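Local coordinates for protein STING-associated CdnE c-di-GMP synthase (Flavobacteriaceae, PDB 6WT8) that probably makes the bacterial second messenger cyclic di-GMP, as a CD-NTase of the CdnE group that works with a STING receptor in CBASS defence, at residues Ile49-Lys52 and Glu53-Gly57; Glu7-Lys10 and Lys11-Arg15; Arg252-Asn255 and Met256-Leu260. All coordinates share one frame; numbering follows the deposited sequence.

From the N terminus, interaction 2 comes first, within helix 5-16; interaction 1 follows on helix 46-56 and interaction 3 near the start of helix 253-266. Each lies within one helix or at its end, so none closes a long loop, and the three run in series without nesting or crossing. Interaction 1 meets interaction 2 through the salt bridge from Arg-13 NE to Glu-53 OE1 (2.9 Å), and interaction 3 through a probable hydrogen bond from Arg-258 NE to Met-55 O (2.8 Å). Residues 7-15 and 252-260 do not touch, their centres lying about 17 Å apart, yet their helices are joined through helix 46-56 and also directly by Arg-15.

Interaction 1: Ile49-Lys52 and Glu53-Gly57; sequences IYIK and ESMKG
Ser-54 and Tyr-50 meet one turn apart near the C-terminal end of helix 46-56, which packs against both helix 5-16 and helix 253-266. With OG beside its own backbone N (chi1 -71°), Ser-54 turns the hydroxyl back along the helix and donates to Tyr-50 O at 2.9 Å, the usual arrangement of a helical serine bonded to the carbonyl four residues earlier. The same oxygen accepts the helical bond from Ser-54 N, and the two donors reach it from opposite faces of the carbonyl plane. Tyr-50 CG lies anti to its backbone N (chi1 173°), which places one ring face under the hydroxyl: Ser-54 OG is 3.4 Å from Tyr-50 CE1, offset toward the rim. Leu-8, Val-12 and Ile-263 also pack on Tyr-50, whose OH makes a weak hydrogen bond to Asp-266.

Ile-51 and the selenomethionine Met-55 run alongside each other, the methyl CG2 of Ile-51 touching Met-55 CE at 3.7 Å. Ile-49 and Glu-53 are likewise aligned, with Ile-49 CG2 3.7 Å from Glu-53 OE2, while the carboxylate is engaged by Arg-13. Lys-56 lays its extended chain past Lys-52 O, CG at 3.2 Å, and its NZ pairs with Glu-29. Gly-57 then leaves the helix with positive phi (79°).

Because Ser-54 OG bonds to a carbonyl of its own helix, the buried hydroxyl is satisfied without needing an acceptor from the neighbouring helices.

Interaction 2: Glu7-Lys10 and Lys11-Arg15; sequences ELIK and KVRER
Ile-9 and Arg-13 run alongside each other in the same direction, on successive turns of the amphipathic N-terminal helix 5-16. The branch methyl CG2 of Ile-9 does the touching: it sits over one face of the Arg-13 guanidinium, 3.5 Å from NE and 3.7 Å from CD. Arg-13 is extended from CG to NE, and its CG, held beside the backbone N (chi1 -78°), passes 3.2 Å from Ile-9 O. The arginine's aliphatic part therefore follows the isoleucine before the charged end reaches its partner, Glu-53 of helix 46-56. An apolar methyl on a face and a carboxylate engaged through NE together restrict how the guanidinium can turn.

Glu-7 and Lys-11 form the exposed counterpart of this pair. Their opposite charges approach, but Glu-7 OE2 and Lys-11 NZ remain 4.3 Å apart, too far for a salt bridge; the attraction is probably weak where solvent can screen it. Lys-11 CG stays closer to the backbone, 3.4 Å from Glu-7 O.

On the buried side, Val-12 brings CG2 to 3.5 Å from Leu-8 O. Leu-8 and Val-12 both pack against Tyr-50 of helix 46-56, and Ile-9 meets Ile-49 there, so the apolar side of helix 5-16 is the one turned to that neighbour. Arg-15, farther along, reaches Asp-266 and Asn-262 of helix 253-266.

The backbone beneath is regular, each amide of residues 11-14 donating to the carbonyl four positions earlier. The straightest of these four bonds runs from Val-12 N to Leu-8 O, 2.9 Å long with an N-H...O angle of 171°.

Interaction 3: Arg252-Asn255 and Met256-Leu260; sequences RLKN and MIRFL
A bend at chi3 (-66°) folds Arg-258 back toward the preceding turn, while Asn-255 keeps CG beside its own backbone N; together these torsions bring guanidinium and amide into contact. Arg-258 NH2 lies 2.7 Å from Asn-255 OD1, which sits at the edge of the guanidinium, near its plane. The N-H...O angle is only 117°, so the hydrogen bond is weak despite its short length. The amide plane itself is turned 59° from that of the guanidinium. Over one guanidinium face lies Lys-254, its CB 3.7 Å from Arg-258 NH1. The lysine amine points elsewhere, bonding to Asn-243 and Thr-95.

These residues occupy the first turns of helix 253-266, a largely buried helix in the helical part of the CD-NTase fold, packed against helices 46-56, 278-287 and 300-314. The amides of residues 256-259 bond to the carbonyls four positions earlier. Ser-249 OG receives the amides of Arg-252 and Leu-253 just ahead of these turns. Beyond the helix, Arg-258 NE has its probable hydrogen bond to Met-55, and NH1 bonds to Asn-96 O, so the buried guanidinium uses all three nitrogens.

On another side, Leu-253, Met-256 and Ile-257 make apolar contacts. Leu-253 crosses the selenomethionine Met-256 at about a right angle, CD1 to CE 4.1 Å, and its CG lies 4.0 Å from Ile-257 CD1. Leu-253 and Ile-257 also pack on Cys-285 of helix 278-287, whereas Met-256 meets Leu-305 of helix 300-314.

Interaction 1: Ile49-Lys52 and Glu53-Gly57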
loop_
_atom_site.group_PDB
_atom_site.type_symbol
_atom_site.label_atom_id
_atom_site.label_comp_id
_atom_site.label_asym_id
_atom_site.label_seq_id
_atom_site.Cartn_x
_atom_site.Cartn_y
_atom_site.Cartn_z
ATOM N N ILE A 49 -16.674 -19.036 4.065
ATOM C CA ILE A 49 -16.952 -18.151 2.928
ATOM C C ILE A 49 -16.593 -16.705 3.249
ATOM O O ILE A 49 -16.038 -15.970 2.412
ATOM C CB ILE A 49 -18.427 -18.297 2.514
ATOM C CG1 ILE A 49 -18.648 -19.708 2.003
ATOM C CG2 ILE A 49 -18.791 -17.302 1.453
ATOM C CD1 ILE A 49 -20.156 -20.010 1.892
ATOM N N TYR A 50 -16.914 -16.264 4.462
ATOM C CA TYR A 50 -16.515 -14.920 4.867
ATOM C C TYR A 50 -15.002 -14.750 4.779
ATOM O O TYR A 50 -14.514 -13.716 4.303
ATOM C CB TYR A 50 -16.987 -14.654 6.292
ATOM C CG TYR A 50 -16.480 -13.346 6.879
ATOM C CD1 TYR A 50 -16.798 -12.126 6.292
ATOM C CD2 TYR A 50 -15.680 -13.358 8.008
ATOM C CE1 TYR A 50 -16.315 -10.863 6.839
ATOM C CE2 TYR A 50 -15.206 -12.121 8.564
ATOM C CZ TYR A 50 -15.527 -10.918 7.973
ATOM O OH TYR A 50 -15.107 -9.677 8.478
ATOM N N ILE A 51 -14.270 -15.703 5.337
ATOM C CA ILE A 51 -12.798 -15.627 5.272
ATOM C C ILE A 51 -12.318 -15.572 3.819
ATOM O O ILE A 51 -11.470 -14.726 3.450
ATOM C CB ILE A 51 -12.184 -16.824 6.008
ATOM C CG1 ILE A 51 -12.505 -16.756 7.499
ATOM C CG2 ILE A 51 -10.667 -16.902 5.744
ATOM C CD1 ILE A 51 -12.261 -18.079 8.221
ATOM N N LYS A 52 -12.875 -16.444 2.969
ATOM C CA LYS A 52 -12.434 -16.491 1.563
ATOM C C LYS A 52 -12.662 -15.164 0.872
ATOM O O LYS A 52 -11.789 -14.665 0.135
ATOM C CB LYS A 52 -13.195 -17.587 0.791
ATOM C CG LYS A 52 -12.676 -18.933 1.079
ATOM C CD LYS A 52 -13.319 -19.979 0.120
ATOM C CE LYS A 52 -14.819 -20.080 0.304
ATOM N NZ LYS A 52 -15.413 -21.297 -0.470
ATOM N N GLU A 53 -13.865 -14.605 1.025
ATOM C CA GLU A 53 -14.193 -13.401 0.280
ATOM C C GLU A 53 -13.464 -12.201 0.858
ATOM O O GLU A 53 -13.115 -11.275 0.111
ATOM C CB GLU A 53 -15.717 -13.246 0.257
ATOM C CG GLU A 53 -16.267 -14.453 -0.567
ATOM C CD GLU A 53 -17.726 -14.361 -0.954
ATOM O OE1 GLU A 53 -18.369 -13.351 -0.600
ATOM O OE2 GLU A 53 -18.229 -15.339 -1.605
ATOM N N SER A 54 -13.161 -12.248 2.161
ATOM C CA SER A 54 -12.347 -11.202 2.771
ATOM C C SER A 54 -10.893 -11.269 2.297
ATOM O O SER A 54 -10.230 -10.232 2.189
ATOM C CB SER A 54 -12.369 -11.320 4.287
ATOM O OG SER A 54 -13.635 -10.956 4.807
HETATM N N MSE A 55 -10.379 -12.457 2.029
HETATM C CA MSE A 55 -9.020 -12.651 1.549
HETATM C C MSE A 55 -8.902 -12.280 0.077
HETATM O O MSE A 55 -7.859 -11.778 -0.332
HETATM C CB MSE A 55 -8.556 -14.102 1.756
HETATM C CG MSE A 55 -8.212 -14.331 3.205
HETATM SE SE MSE A 55 -7.514 -16.162 3.356
HETATM C CE MSE A 55 -7.118 -16.004 5.136
ATOM N N LYS A 56 -9.916 -12.558 -0.740
ATOM C CA LYS A 56 -9.732 -12.408 -2.190
ATOM C C LYS A 56 -9.809 -10.965 -2.679
ATOM O O LYS A 56 -9.266 -10.662 -3.758
ATOM C CB LYS A 56 -10.763 -13.254 -2.933
ATOM C CG LYS A 56 -10.444 -14.716 -2.807
ATOM C CD LYS A 56 -11.583 -15.552 -3.399
ATOM C CE LYS A 56 -11.290 -16.993 -3.112
ATOM N NZ LYS A 56 -12.430 -17.897 -3.508
ATOM N N GLY A 57 -10.457 -10.059 -1.938
ATOM C CA GLY A 57 -10.478 -8.653 -2.320
ATOM C C GLY A 57 -11.470 -8.298 -3.429
ATOM O O GLY A 57 -12.539 -8.910 -3.608
#

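Interaction 2: Glu7-Lys10 and Lys11-Arg15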
loop_
_atom_site.group_PDB
_atom_site.type_symbol
_atom_site.label_atom_id
_atom_site.label_comp_id
_atom_site.label_asym_id
_atom_site.label_seq_id
_atom_site.Cartn_x
_atom_site.Cartn_y
_atom_site.Cartn_z
ATOM N N GLU A 7 -24.499 -11.841 7.483
ATOM C CA GLU A 7 -24.471 -10.393 7.348
ATOM C C GLU A 7 -23.082 -9.910 6.932
ATOM O O GLU A 7 -22.955 -9.000 6.110
ATOM C CB GLU A 7 -24.904 -9.745 8.663
ATOM C CG GLU A 7 -25.012 -8.230 8.592
ATOM C CD GLU A 7 -25.717 -7.609 9.807
ATOM O OE1 GLU A 7 -25.867 -8.303 10.849
ATOM O OE2 GLU A 7 -26.123 -6.424 9.704
ATOM N N LEU A 8 -22.032 -10.540 7.472
ATOM C CA LEU A 8 -20.665 -10.163 7.130
ATOM C C LEU A 8 -20.369 -10.456 5.664
ATOM O O LEU A 8 -19.747 -9.631 4.973
ATOM C CB LEU A 8 -19.655 -10.873 8.037
ATOM C CG LEU A 8 -19.590 -10.328 9.467
ATOM C CD1 LEU A 8 -18.768 -11.291 10.375
ATOM C CD2 LEU A 8 -19.057 -8.889 9.425
ATOM N N ILE A 9 -20.817 -11.628 5.178
ATOM C CA ILE A 9 -20.631 -11.962 3.767
ATOM C C ILE A 9 -21.307 -10.921 2.878
ATOM O O ILE A 9 -20.720 -10.450 1.888
ATOM C CB ILE A 9 -21.160 -13.373 3.468
ATOM C CG1 ILE A 9 -20.227 -14.438 4.095
ATOM C CG2 ILE A 9 -21.310 -13.575 1.952
ATOM C CD1 ILE A 9 -20.889 -15.820 4.239
ATOM N N LYS A 10 -22.533 -10.522 3.229
ATOM C CA LYS A 10 -23.229 -9.512 2.431
ATOM C C LYS A 10 -22.464 -8.179 2.435
ATOM O O LYS A 10 -22.370 -7.491 1.408
ATOM C CB LYS A 10 -24.658 -9.326 2.954
ATOM C CG LYS A 10 -25.526 -10.538 2.690
ATOM C CD LYS A 10 -26.910 -10.396 3.326
ATOM C CE LYS A 10 -27.687 -11.674 3.092
ATOM N NZ LYS A 10 -27.715 -11.950 1.620
ATOM N N LYS A 11 -21.852 -7.830 3.561
ATOM C CA LYS A 11 -21.120 -6.561 3.621
ATOM C C LYS A 11 -19.869 -6.610 2.751
ATOM O O LYS A 11 -19.569 -5.664 2.012
ATOM C CB LYS A 11 -20.715 -6.246 5.062
ATOM C CG LYS A 11 -21.896 -5.786 5.892
ATOM C CD LYS A 11 -21.405 -5.321 7.235
ATOM C CE LYS A 11 -22.444 -4.426 7.880
ATOM N NZ LYS A 11 -22.288 -4.480 9.355
ATOM N N VAL A 12 -19.094 -7.692 2.855
ATOM C CA VAL A 12 -17.893 -7.817 2.026
ATOM C C VAL A 12 -18.267 -7.781 0.562
ATOM O O VAL A 12 -17.587 -7.159 -0.248
ATOM C CB VAL A 12 -17.139 -9.116 2.382
ATOM C CG1 VAL A 12 -15.955 -9.367 1.412
ATOM C CG2 VAL A 12 -16.575 -9.046 3.747
ATOM N N ARG A 13 -19.328 -8.490 0.193
ATOM C CA ARG A 13 -19.763 -8.515 -1.198
ATOM C C ARG A 13 -20.111 -7.136 -1.707
ATOM O O ARG A 13 -19.786 -6.788 -2.855
ATOM C CB ARG A 13 -20.971 -9.442 -1.326
ATOM C CG ARG A 13 -20.476 -10.855 -1.320
ATOM C CD ARG A 13 -21.615 -11.861 -1.287
ATOM N NE ARG A 13 -21.066 -13.198 -1.517
ATOM C CZ ARG A 13 -21.766 -14.230 -1.993
ATOM N NH1 ARG A 13 -23.049 -14.096 -2.280
ATOM N NH2 ARG A 13 -21.161 -15.380 -2.206
ATOM N N GLU A 14 -20.829 -6.355 -0.904
ATOM C CA GLU A 14 -21.220 -5.036 -1.389
ATOM C C GLU A 14 -19.994 -4.185 -1.655
ATOM O O GLU A 14 -19.972 -3.380 -2.595
ATOM C CB GLU A 14 -22.118 -4.347 -0.360
ATOM C CG GLU A 14 -22.758 -3.047 -0.937
ATOM C CD GLU A 14 -23.351 -3.231 -2.359
ATOM O OE1 GLU A 14 -24.168 -4.176 -2.562
ATOM O OE2 GLU A 14 -22.992 -2.435 -3.276
ATOM N N ARG A 15 -18.945 -4.369 -0.849
ATOM C CA ARG A 15 -17.731 -3.573 -1.012
ATOM C C ARG A 15 -16.865 -4.065 -2.154
ATOM O O ARG A 15 -16.163 -3.269 -2.794
ATOM C CB ARG A 15 -16.903 -3.647 0.289
ATOM C CG ARG A 15 -17.559 -2.952 1.455
ATOM C CD ARG A 15 -16.653 -2.882 2.692
ATOM N NE ARG A 15 -16.172 -4.162 3.212
ATOM C CZ ARG A 15 -16.596 -4.733 4.343
ATOM N NH1 ARG A 15 -17.629 -4.212 5.041
ATOM N NH2 ARG A 15 -16.017 -5.823 4.778
#

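Interaction 3: Arg252-Asn255 and Met256-Leu260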
loop_
_atom_site.group_PDB
_atom_site.type_symbol
_atom_site.label_atom_id
_atom_site.label_comp_id
_atom_site.label_asym_id
_atom_site.label_seq_id
_atom_site.Cartn_x
_atom_site.Cartn_y
_atom_site.Cartn_z
ATOM N N ARG A 252 0.326 -15.823 -0.632
ATOM C CA ARG A 252 -0.496 -15.775 0.581
ATOM C C ARG A 252 -0.465 -14.433 1.303
ATOM O O ARG A 252 -1.429 -14.140 2.064
ATOM C CB ARG A 252 -0.062 -16.866 1.566
ATOM C CG ARG A 252 -0.708 -18.237 1.138
ATOM C CD ARG A 252 0.252 -19.313 1.334
ATOM N NE ARG A 252 -0.328 -20.648 1.295
ATOM C CZ ARG A 252 -0.237 -21.486 0.240
ATOM N NH1 ARG A 252 0.242 -21.061 -0.926
ATOM N NH2 ARG A 252 -0.670 -22.754 0.366
ATOM N N LEU A 253 0.601 -13.639 1.149
ATOM C CA LEU A 253 0.736 -12.411 1.951
ATOM C C LEU A 253 -0.422 -11.466 1.688
ATOM O O LEU A 253 -1.011 -10.921 2.637
ATOM C CB LEU A 253 2.065 -11.708 1.611
ATOM C CG LEU A 253 2.194 -10.292 2.176
ATOM C CD1 LEU A 253 2.225 -10.380 3.694
ATOM C CD2 LEU A 253 3.485 -9.656 1.640
ATOM N N LYS A 254 -0.742 -11.222 0.430
ATOM C CA LYS A 254 -1.832 -10.272 0.136
ATOM C C LYS A 254 -3.172 -10.762 0.667
ATOM O O LYS A 254 -4.004 -9.934 1.112
ATOM C CB LYS A 254 -1.953 -10.014 -1.360
ATOM C CG LYS A 254 -0.741 -9.214 -1.863
ATOM C CD LYS A 254 -0.896 -9.031 -3.409
ATOM C CE LYS A 254 0.321 -8.416 -4.034
ATOM N NZ LYS A 254 0.080 -8.051 -5.469
ATOM N N ASN A 255 -3.409 -12.075 0.652
ATOM C CA ASN A 255 -4.649 -12.585 1.225
ATOM C C ASN A 255 -4.732 -12.250 2.712
ATOM O O ASN A 255 -5.798 -11.838 3.207
ATOM C CB ASN A 255 -4.734 -14.104 1.014
ATOM C CG ASN A 255 -4.853 -14.472 -0.450
ATOM O OD1 ASN A 255 -5.444 -13.731 -1.253
ATOM N ND2 ASN A 255 -4.374 -15.670 -0.792
HETATM N N MSE A 256 -3.595 -12.327 3.429
HETATM C CA MSE A 256 -3.597 -11.973 4.873
HETATM C C MSE A 256 -3.850 -10.478 5.046
HETATM O O MSE A 256 -4.612 -10.067 5.959
HETATM C CB MSE A 256 -2.288 -12.353 5.588
HETATM C CG MSE A 256 -2.213 -13.851 5.667
HETATM SE SE MSE A 256 -0.722 -14.443 6.892
HETATM C CE MSE A 256 0.741 -13.241 6.211
ATOM N N ILE A 257 -3.246 -9.648 4.189
ATOM C CA ILE A 257 -3.437 -8.200 4.337
ATOM C C ILE A 257 -4.909 -7.842 4.140
ATOM O O ILE A 257 -5.508 -7.066 4.924
ATOM C CB ILE A 257 -2.549 -7.479 3.322
ATOM C CG1 ILE A 257 -1.098 -7.563 3.826
ATOM C CG2 ILE A 257 -2.972 -5.962 3.189
ATOM C CD1 ILE A 257 -0.047 -7.097 2.812
ATOM N N ARG A 258 -5.502 -8.346 3.034
ATOM C CA ARG A 258 -6.896 -7.996 2.740
ATOM C C ARG A 258 -7.818 -8.529 3.826
ATOM O O ARG A 258 -8.798 -7.876 4.176
ATOM C CB ARG A 258 -7.274 -8.535 1.350
ATOM C CG ARG A 258 -6.506 -7.772 0.249
ATOM C CD ARG A 258 -7.028 -8.104 -1.162
ATOM N NE ARG A 258 -6.726 -9.495 -1.430
ATOM C CZ ARG A 258 -5.826 -9.978 -2.296
ATOM N NH1 ARG A 258 -5.072 -9.276 -3.169
ATOM N NH2 ARG A 258 -5.683 -11.275 -2.331
ATOM N N PHE A 259 -7.544 -9.744 4.327
ATOM C CA PHE A 259 -8.354 -10.290 5.420
ATOM C C PHE A 259 -8.322 -9.379 6.623
ATOM O O PHE A 259 -9.372 -9.017 7.147
ATOM C CB PHE A 259 -7.816 -11.678 5.782
ATOM C CG PHE A 259 -8.514 -12.345 6.926
ATOM C CD1 PHE A 259 -9.813 -12.727 6.824
ATOM C CD2 PHE A 259 -7.821 -12.682 8.034
ATOM C CE1 PHE A 259 -10.476 -13.370 7.903
ATOM C CE2 PHE A 259 -8.458 -13.324 9.098
ATOM C CZ PHE A 259 -9.779 -13.699 9.007
ATOM N N LEU A 260 -7.122 -8.975 7.076
ATOM C CA LEU A 260 -7.092 -8.140 8.293
ATOM C C LEU A 260 -7.767 -6.787 8.055
ATOM O O LEU A 260 -8.417 -6.235 8.951
ATOM C CB LEU A 260 -5.647 -7.918 8.774
ATOM C CG LEU A 260 -4.919 -8.961 9.588
ATOM C CD1 LEU A 260 -3.692 -8.222 10.236
ATOM C CD2 LEU A 260 -5.817 -9.569 10.676
#